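Local coordinates for uroporphyrinogen III synthase (Thermus thermophilus, PDB 1WCW), which probably catalyses the closure of the linear tetrapyrrole hydroxymethylbilane, with inversion of its last pyrrole ring, to give uroporphyrinogen III, at residues 94-98 with 99-103; 137-140 with 141-145; 218-222 with 223-227; 243-246 with 247-250. All coordinates share one frame; numbering follows the deposited sequence.

Interaction 1 (94-98 with 99-103); sequences RLARG and AKAAR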
# COMPACT_ATOMS: atom_id res chain seq x y z
N ARG A 94 4.85 15.21 -13.89
CA ARG A 94 4.70 13.88 -13.31
C ARG A 94 5.06 13.85 -11.87
O ARG A 94 6.18 14.25 -11.48
CB ARG A 94 5.57 12.91 -14.09
CG ARG A 94 5.21 12.77 -15.57
CD ARG A 94 6.13 11.77 -16.30
NE ARG A 94 7.53 12.14 -16.30
CZ ARG A 94 8.06 13.03 -17.13
NH1 ARG A 94 9.38 13.27 -17.02
NH2 ARG A 94 7.31 13.67 -18.04
N LEU A 95 4.15 13.36 -11.04
CA LEU A 95 4.38 13.18 -9.62
C LEU A 95 4.33 11.74 -9.19
O LEU A 95 3.47 10.97 -9.72
CB LEU A 95 3.33 13.89 -8.81
CG LEU A 95 3.36 15.40 -8.89
CD1 LEU A 95 2.17 15.97 -8.19
CD2 LEU A 95 4.68 15.97 -8.27
N ALA A 96 5.19 11.32 -8.30
CA ALA A 96 5.09 9.94 -7.76
C ALA A 96 4.88 10.08 -6.27
O ALA A 96 5.53 10.87 -5.59
CB ALA A 96 6.34 9.21 -8.06
N ARG A 97 3.93 9.32 -5.73
CA ARG A 97 3.66 9.40 -4.31
C ARG A 97 4.87 8.95 -3.49
O ARG A 97 5.11 9.53 -2.43
CB ARG A 97 2.44 8.52 -3.96
CG ARG A 97 2.04 8.61 -2.49
CD ARG A 97 0.83 7.71 -2.19
NE ARG A 97 1.06 6.31 -2.46
CZ ARG A 97 0.18 5.33 -2.21
NH1 ARG A 97 -0.97 5.61 -1.65
NH2 ARG A 97 0.49 4.11 -2.60
N GLY A 98 5.63 7.98 -3.97
CA GLY A 98 6.76 7.46 -3.20
C GLY A 98 7.77 6.82 -4.12
O GLY A 98 7.61 6.84 -5.34
N ALA A 99 8.79 6.20 -3.51
CA ALA A 99 9.86 5.58 -4.25
C ALA A 99 9.51 4.51 -5.24
O ALA A 99 10.15 4.44 -6.28
CB ALA A 99 10.89 5.02 -3.28
N LYS A 100 8.55 3.67 -4.93
CA LYS A 100 8.21 2.60 -5.87
C LYS A 100 7.58 3.13 -7.15
O LYS A 100 7.93 2.70 -8.26
CB LYS A 100 7.29 1.57 -5.24
CG LYS A 100 8.04 0.76 -4.16
CD LYS A 100 7.07 -0.02 -3.32
CE LYS A 100 7.83 -0.85 -2.27
NZ LYS A 100 6.94 -1.74 -1.46
N ALA A 101 6.65 4.08 -7.02
CA ALA A 101 6.07 4.66 -8.24
C ALA A 101 7.15 5.41 -8.99
O ALA A 101 7.18 5.41 -10.21
CB ALA A 101 4.93 5.63 -7.92
N ALA A 102 8.04 6.07 -8.23
CA ALA A 102 9.10 6.81 -8.87
C ALA A 102 10.02 5.89 -9.68
O ALA A 102 10.40 6.24 -10.79
CB ALA A 102 9.90 7.61 -7.87
N ARG A 103 10.34 4.73 -9.14
CA ARG A 103 11.24 3.85 -9.85
C ARG A 103 10.59 3.33 -11.13
O ARG A 103 11.25 3.23 -12.18
CB ARG A 103 11.59 2.70 -8.94
CG ARG A 103 12.40 3.05 -7.72
CD ARG A 103 12.34 1.90 -6.67
NE ARG A 103 12.88 2.38 -5.39
CZ ARG A 103 12.75 1.78 -4.22
NH1 ARG A 103 12.08 0.63 -4.12
NH2 ARG A 103 13.30 2.34 -3.14
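Gly98 and Ala102 are joined by a main-chain bond at the turn by which strand 93-96 of the mixed sheet passes into helix 99-107, the first corner of a beta-alpha-beta unit completed by strand 114-115. Gly98 sits at the N-cap position and works through its backbone: its O accepts the N-H of Ala102 at 3.0 Å, a fairly straight bond (156° at the hydrogen) that lies in the carbonyl plane and starts the helical i to i+4 series. At the backbone angles of this residue a beta carbon would stand only 2.9 Å from Ala99 N, so the missing side chain lets the chain turn sharply into the helix. Ala96 points its single methyl toward the first helical turn. Its CB lies 3.6 Å from Ala102 N and sits between Ala101 CB and Ala102 CB, 3.9 Å from each. The CA atoms of Ala96 and Ala102 are 5.2 Å apart, a gap that suits methyl groups and would hardly admit longer chains. Ala102 also rests on Pro112 and on Val115 of strand 114-115. Ala99 touches the glycine carbonyl carbon with its CB. The chemistry is thus that of small size: one main-chain hydrogen bond fixes the start of the helix, while alanine methyls let the helix lie close against the strand it has just left.

Interaction 2 (137-140 with 141-145); sequences QLYG and KPLPL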
# COMPACT_ATOMS: atom_id res chain seq x y z
N GLN A 137 -3.53 7.75 -10.92
CA GLN A 137 -3.53 6.30 -10.94
C GLN A 137 -3.85 5.79 -9.53
O GLN A 137 -3.16 6.15 -8.56
CB GLN A 137 -2.15 5.82 -11.36
CG GLN A 137 -1.96 4.29 -11.29
CD GLN A 137 -1.27 3.85 -10.00
OE1 GLN A 137 -1.76 2.94 -9.29
NE2 GLN A 137 -0.19 4.44 -9.71
N LEU A 138 -4.89 4.96 -9.42
CA LEU A 138 -5.42 4.38 -8.18
C LEU A 138 -5.20 2.87 -8.17
O LEU A 138 -4.75 2.25 -9.15
CB LEU A 138 -6.89 4.67 -8.19
CG LEU A 138 -7.25 6.15 -8.23
CD1 LEU A 138 -8.76 6.33 -8.53
CD2 LEU A 138 -6.85 6.81 -6.89
N TYR A 139 -5.50 2.30 -7.01
CA TYR A 139 -5.31 0.88 -6.79
C TYR A 139 -6.48 0.26 -6.01
O TYR A 139 -6.31 -0.76 -5.36
CB TYR A 139 -4.01 0.61 -6.09
CG TYR A 139 -3.80 1.46 -4.89
CD1 TYR A 139 -4.28 1.09 -3.62
CD2 TYR A 139 -3.08 2.67 -4.98
CE1 TYR A 139 -4.04 1.89 -2.45
CE2 TYR A 139 -2.84 3.46 -3.88
CZ TYR A 139 -3.33 3.06 -2.60
OH TYR A 139 -3.07 3.78 -1.50
N GLY A 140 -7.64 0.85 -6.12
CA GLY A 140 -8.87 0.28 -5.53
C GLY A 140 -9.38 0.88 -4.24
O GLY A 140 -10.50 0.62 -3.88
N LYS A 141 -8.58 1.65 -3.55
CA LYS A 141 -8.96 2.23 -2.25
C LYS A 141 -9.15 3.73 -2.48
O LYS A 141 -8.29 4.36 -3.14
CB LYS A 141 -7.84 1.99 -1.26
CG LYS A 141 -8.14 2.32 0.25
CD LYS A 141 -8.76 1.12 0.91
CE LYS A 141 -8.82 1.22 2.45
NZ LYS A 141 -9.37 2.54 2.98
N PRO A 142 -10.20 4.35 -1.95
CA PRO A 142 -10.38 5.79 -2.17
C PRO A 142 -9.20 6.58 -1.62
O PRO A 142 -8.65 6.25 -0.58
CB PRO A 142 -11.62 6.14 -1.35
CG PRO A 142 -12.35 4.86 -1.23
CD PRO A 142 -11.39 3.73 -1.29
N LEU A 143 -8.87 7.65 -2.33
CA LEU A 143 -7.80 8.57 -1.87
C LEU A 143 -8.45 9.97 -1.85
O LEU A 143 -8.13 10.89 -2.61
CB LEU A 143 -6.60 8.55 -2.81
CG LEU A 143 -5.93 7.20 -2.89
CD1 LEU A 143 -4.74 7.26 -3.93
CD2 LEU A 143 -5.36 6.86 -1.52
N PRO A 144 -9.38 10.18 -0.93
CA PRO A 144 -10.08 11.46 -0.91
C PRO A 144 -9.26 12.72 -0.65
O PRO A 144 -9.59 13.77 -1.19
CB PRO A 144 -11.18 11.25 0.14
CG PRO A 144 -10.55 10.30 1.09
CD PRO A 144 -9.82 9.30 0.16
N LEU A 145 -8.21 12.59 0.15
CA LEU A 145 -7.40 13.78 0.40
C LEU A 145 -6.77 14.24 -0.91
O LEU A 145 -6.81 15.44 -1.28
CB LEU A 145 -6.38 13.45 1.48
CG LEU A 145 -5.52 14.60 1.97
CD1 LEU A 145 -4.84 14.21 3.27
CD2 LEU A 145 -4.51 14.91 0.95
O HOH W 1 -6.22 3.69 -4.64
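Leu138 and Tyr139 meet Lys141 and Leu143 in a local, largely apolar contact round the turn that leads from strand 132-137 of the mixed sheet to helix 144-152. Leu138 and Leu143 slide past each other in opposite directions, CD2 of the first reaching CD1 of the second at 3.7 Å. Tyr139 stands at about a right angle to Leu143, its OH 3.8 Å from CD2. With CG set between the backbone N and the carbonyl carbon (chi1 50°), its ring is brought back toward Lys141, CE1 approaching Lys141 CB at 4.0 Å. A water fills the bend: it accepts the N-H of Tyr139 (N to O 2.8 Å) and donates to Lys141 O. The same water lies over the centre of the Tyr139 ring, on one face. Gly140 has a positive phi of 103°, at which a side chain would jam against the preceding carbonyl. Both polar ends find partners beyond the turn, Tyr139 OH in Arg97 and Lys141 NZ in a salt bridge with Glu200 of helix 192-201. The greasy stems therefore build the turn, water satisfies main-chain groups that the turn does not pair directly, and the hydroxyl and ammonium groups are left to tie it to its surroundings.

Interaction 3 (218-222 with 223-227); sequences ALAVG and RVTAD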
# COMPACT_ATOMS: atom_id res chain seq x y z
N ALA A 218 2.35 -5.60 17.50
CA ALA A 218 2.20 -5.24 16.11
C ALA A 218 3.54 -4.91 15.52
O ALA A 218 4.32 -4.12 16.13
CB ALA A 218 1.26 -4.09 15.97
N LEU A 219 3.88 -5.50 14.39
CA LEU A 219 5.15 -5.28 13.73
C LEU A 219 4.85 -4.63 12.41
O LEU A 219 3.91 -5.03 11.72
CB LEU A 219 5.92 -6.60 13.46
CG LEU A 219 5.89 -7.58 14.65
CD1 LEU A 219 6.57 -8.88 14.27
CD2 LEU A 219 6.54 -7.00 15.86
N ALA A 220 5.67 -3.62 12.03
CA ALA A 220 5.41 -2.90 10.77
C ALA A 220 6.62 -2.88 9.86
O ALA A 220 7.70 -2.55 10.40
CB ALA A 220 4.97 -1.43 11.05
N VAL A 221 6.44 -3.18 8.61
CA VAL A 221 7.53 -3.01 7.63
C VAL A 221 7.20 -1.68 6.96
O VAL A 221 6.21 -1.59 6.20
CB VAL A 221 7.51 -4.10 6.56
CG1 VAL A 221 8.62 -3.82 5.49
CG2 VAL A 221 7.77 -5.43 7.19
N GLY A 222 8.00 -0.66 7.29
CA GLY A 222 7.86 0.66 6.66
C GLY A 222 7.26 1.70 7.61
O GLY A 222 6.33 1.39 8.43
N ARG A 223 7.76 2.93 7.55
CA ARG A 223 7.23 4.01 8.34
C ARG A 223 5.76 4.33 7.99
O ARG A 223 4.99 4.75 8.88
CB ARG A 223 8.13 5.29 8.13
CG ARG A 223 8.29 6.16 9.34
CD ARG A 223 9.02 5.39 10.43
NE ARG A 223 8.21 5.37 11.65
CZ ARG A 223 8.62 4.89 12.81
NH1 ARG A 223 7.83 4.91 13.86
NH2 ARG A 223 9.86 4.42 12.91
N VAL A 224 5.41 4.19 6.74
CA VAL A 224 4.03 4.48 6.36
C VAL A 224 3.06 3.44 6.96
O VAL A 224 1.99 3.77 7.45
CB VAL A 224 3.86 4.52 4.80
CG1 VAL A 224 2.42 4.76 4.47
CG2 VAL A 224 4.72 5.71 4.21
N THR A 225 3.48 2.18 6.99
CA THR A 225 2.69 1.12 7.66
C THR A 225 2.63 1.43 9.18
O THR A 225 1.51 1.33 9.76
CB THR A 225 3.39 -0.20 7.46
OG1 THR A 225 3.47 -0.45 6.06
CG2 THR A 225 2.52 -1.38 8.09
N ALA A 226 3.71 1.85 9.83
CA ALA A 226 3.65 2.16 11.21
C ALA A 226 2.73 3.32 11.46
O ALA A 226 1.99 3.32 12.46
CB ALA A 226 5.07 2.52 11.69
N ASP A 227 2.73 4.35 10.60
CA ASP A 227 1.87 5.48 10.80
C ASP A 227 0.43 5.10 10.62
O ASP A 227 -0.43 5.66 11.32
CB ASP A 227 2.28 6.68 9.89
CG ASP A 227 3.57 7.38 10.38
OD1 ASP A 227 4.21 8.09 9.57
OD2 ASP A 227 3.93 7.26 11.56
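Thr225 and Ala226 meet Val221 and Ala220 where strand 217-221 gives way to helix 223-231, the strand-to-helix corner of a beta-alpha-beta unit that strand 238-240 completes in the parallel sheet. The short strand and helix segments run 143° apart in direction, their axes 6.4 Å from each other at the closest. Gly222, at the N-cap position, makes the corner: at its positive phi of 108° a beta carbon would jam against the carbonyl O before it. Arg223 opens the helix and lays its CB 3.7 Å from Gly222 C, and its side chain also touches Val239 of the next strand. Val224 sets its side chain against Thr119. Thr225 turns back toward the strand and uses both its branches. OG1, anti to the carbonyl carbon, donates to Val221 O at 3.0 Å from above the carbonyl plane, while CG2, anti to the backbone N, reaches Ala220 CB at 3.8 Å. A beta-branched hydroxyl residue suits this place because one branch satisfies the last strand carbonyl and the other packs. Replacing it with a valine would probably leave Val221 O without this donor. Ala226 follows, small enough to let the helix lie near the sheet: its CB is 4.0 Å from Ala220 CB and also rests on Val239. Its N binds Gly222 O at 3.0 Å, the donor tilted 18° from the carbonyl plane. Asp227 carries the helical series on, its N donating to Arg223 O at 2.9 Å.

Interaction 4 (243-246 with 247-250); sequences ERLG and SLLQ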
# COMPACT_ATOMS: atom_id res chain seq x y z
N GLU A 243 12.38 -3.42 4.29
CA GLU A 243 11.64 -4.19 3.30
C GLU A 243 12.14 -5.67 3.17
O GLU A 243 11.66 -6.41 2.28
CB GLU A 243 11.69 -3.49 1.92
CG GLU A 243 11.15 -2.04 1.92
CD GLU A 243 11.09 -1.42 0.51
OE1 GLU A 243 12.14 -1.30 -0.15
OE2 GLU A 243 9.99 -1.03 0.05
N ARG A 244 13.09 -6.13 4.01
CA ARG A 244 13.53 -7.54 3.94
C ARG A 244 12.81 -8.29 5.07
O ARG A 244 12.87 -7.82 6.21
CB ARG A 244 15.05 -7.65 4.15
CG ARG A 244 15.85 -6.92 3.05
CD ARG A 244 17.29 -7.46 3.00
NE ARG A 244 18.01 -7.11 4.22
CZ ARG A 244 18.37 -5.87 4.54
NH1 ARG A 244 18.99 -5.65 5.68
NH2 ARG A 244 18.11 -4.88 3.71
N LEU A 245 12.13 -9.40 4.77
CA LEU A 245 11.39 -10.14 5.81
C LEU A 245 12.34 -10.76 6.85
O LEU A 245 11.99 -10.96 8.04
CB LEU A 245 10.48 -11.23 5.16
CG LEU A 245 9.23 -10.64 4.47
CD1 LEU A 245 8.48 -11.75 3.82
CD2 LEU A 245 8.33 -9.91 5.47
N GLY A 246 13.57 -10.96 6.45
CA GLY A 246 14.55 -11.51 7.35
C GLY A 246 14.91 -10.43 8.36
O GLY A 246 15.15 -10.78 9.53
N SER A 247 14.94 -9.17 7.93
CA SER A 247 15.29 -8.09 8.82
C SER A 247 14.17 -7.85 9.87
O SER A 247 14.40 -7.59 11.07
CB SER A 247 15.57 -6.80 8.02
OG SER A 247 15.81 -5.69 8.86
N LEU A 248 12.94 -7.88 9.37
CA LEU A 248 11.79 -7.67 10.20
C LEU A 248 11.76 -8.67 11.33
O LEU A 248 11.65 -8.33 12.54
CB LEU A 248 10.58 -7.89 9.33
CG LEU A 248 9.27 -8.01 10.09
CD1 LEU A 248 9.04 -6.67 10.75
CD2 LEU A 248 8.14 -8.37 9.13
N LEU A 249 11.87 -9.91 10.93
CA LEU A 249 11.80 -10.99 11.88
C LEU A 249 12.95 -11.07 12.83
O LEU A 249 12.76 -11.28 14.03
CB LEU A 249 11.65 -12.34 11.19
CG LEU A 249 10.27 -12.43 10.51
CD1 LEU A 249 10.25 -13.64 9.53
CD2 LEU A 249 9.21 -12.60 11.58
N GLN A 250 14.17 -10.81 12.31
CA GLN A 250 15.32 -10.85 13.16
C GLN A 250 15.40 -9.67 14.08
O GLN A 250 15.79 -9.79 15.25
CB GLN A 250 16.59 -10.95 12.33
CG GLN A 250 16.52 -12.18 11.50
CD GLN A 250 17.79 -12.37 10.78
OE1 GLN A 250 18.78 -12.77 11.40
NE2 GLN A 250 17.80 -12.06 9.48
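Arg244 and Ser247 face each other across the N-terminal turn of the C-terminal helix 245-260, with Arg244 at the N-cap. Arg244 O receives Leu248 N at 3.2 Å and, weakly, Ser247 N, while its CB lies 4.0 Å from Ser247 CB. Ser247 holds OG anti to its own backbone N (chi1 175°), a setting that carries the hydroxyl to Asp240, at the end of strand 238-240, and so pins the helix start to the sheet edge. The leucines form the buried side. Leu245 and Leu248 lie side by side and point the same way, CD2 to CD2 at 4.0 Å, though they are built differently: Leu245 has CG beside the backbone N, whereas Leu248 turns CG anti to N (chi1 167°). Leu245 goes on to Phe22 of helix 19-28, Leu248 to Leu219 and Val221 of strand 217-221, so branched apolar chains suit a helix face that packs on both. Gly246 O and Gln250 stand too close in the model for the details of their pairing to be trusted. Leu249 N donates to Leu245 O at 3.1 Å, and Leu249 CG also comes within 3.3 Å of Leu245 O.

Overall arrangement
Interactions 1 and 3 are counterparts in different sheets: each joins a strand end to the helix that follows through an N-cap glycine and paired alanines, but interaction 3 adds a threonine hydroxyl. It also has the most buried touching residues, four of seven, whereas interactions 1, 2 and 4 mix buried with exposed ones. Interactions 3 and 4 hold adjoining elements of the parallel-sheet domain and meet where Val221 CG2 packs on Leu248 CD2 at 3.5 Å. Interaction 2, without a direct hydrogen bond between its segments, relies on leucines, a tyrosine ring and a water; Tyr139 OH probably bonds Arg97 NH1 of interaction 1. Interaction 4 lies farthest from the chain's centre, and Glu243 reaches Lys100 by a long, weak ion pair.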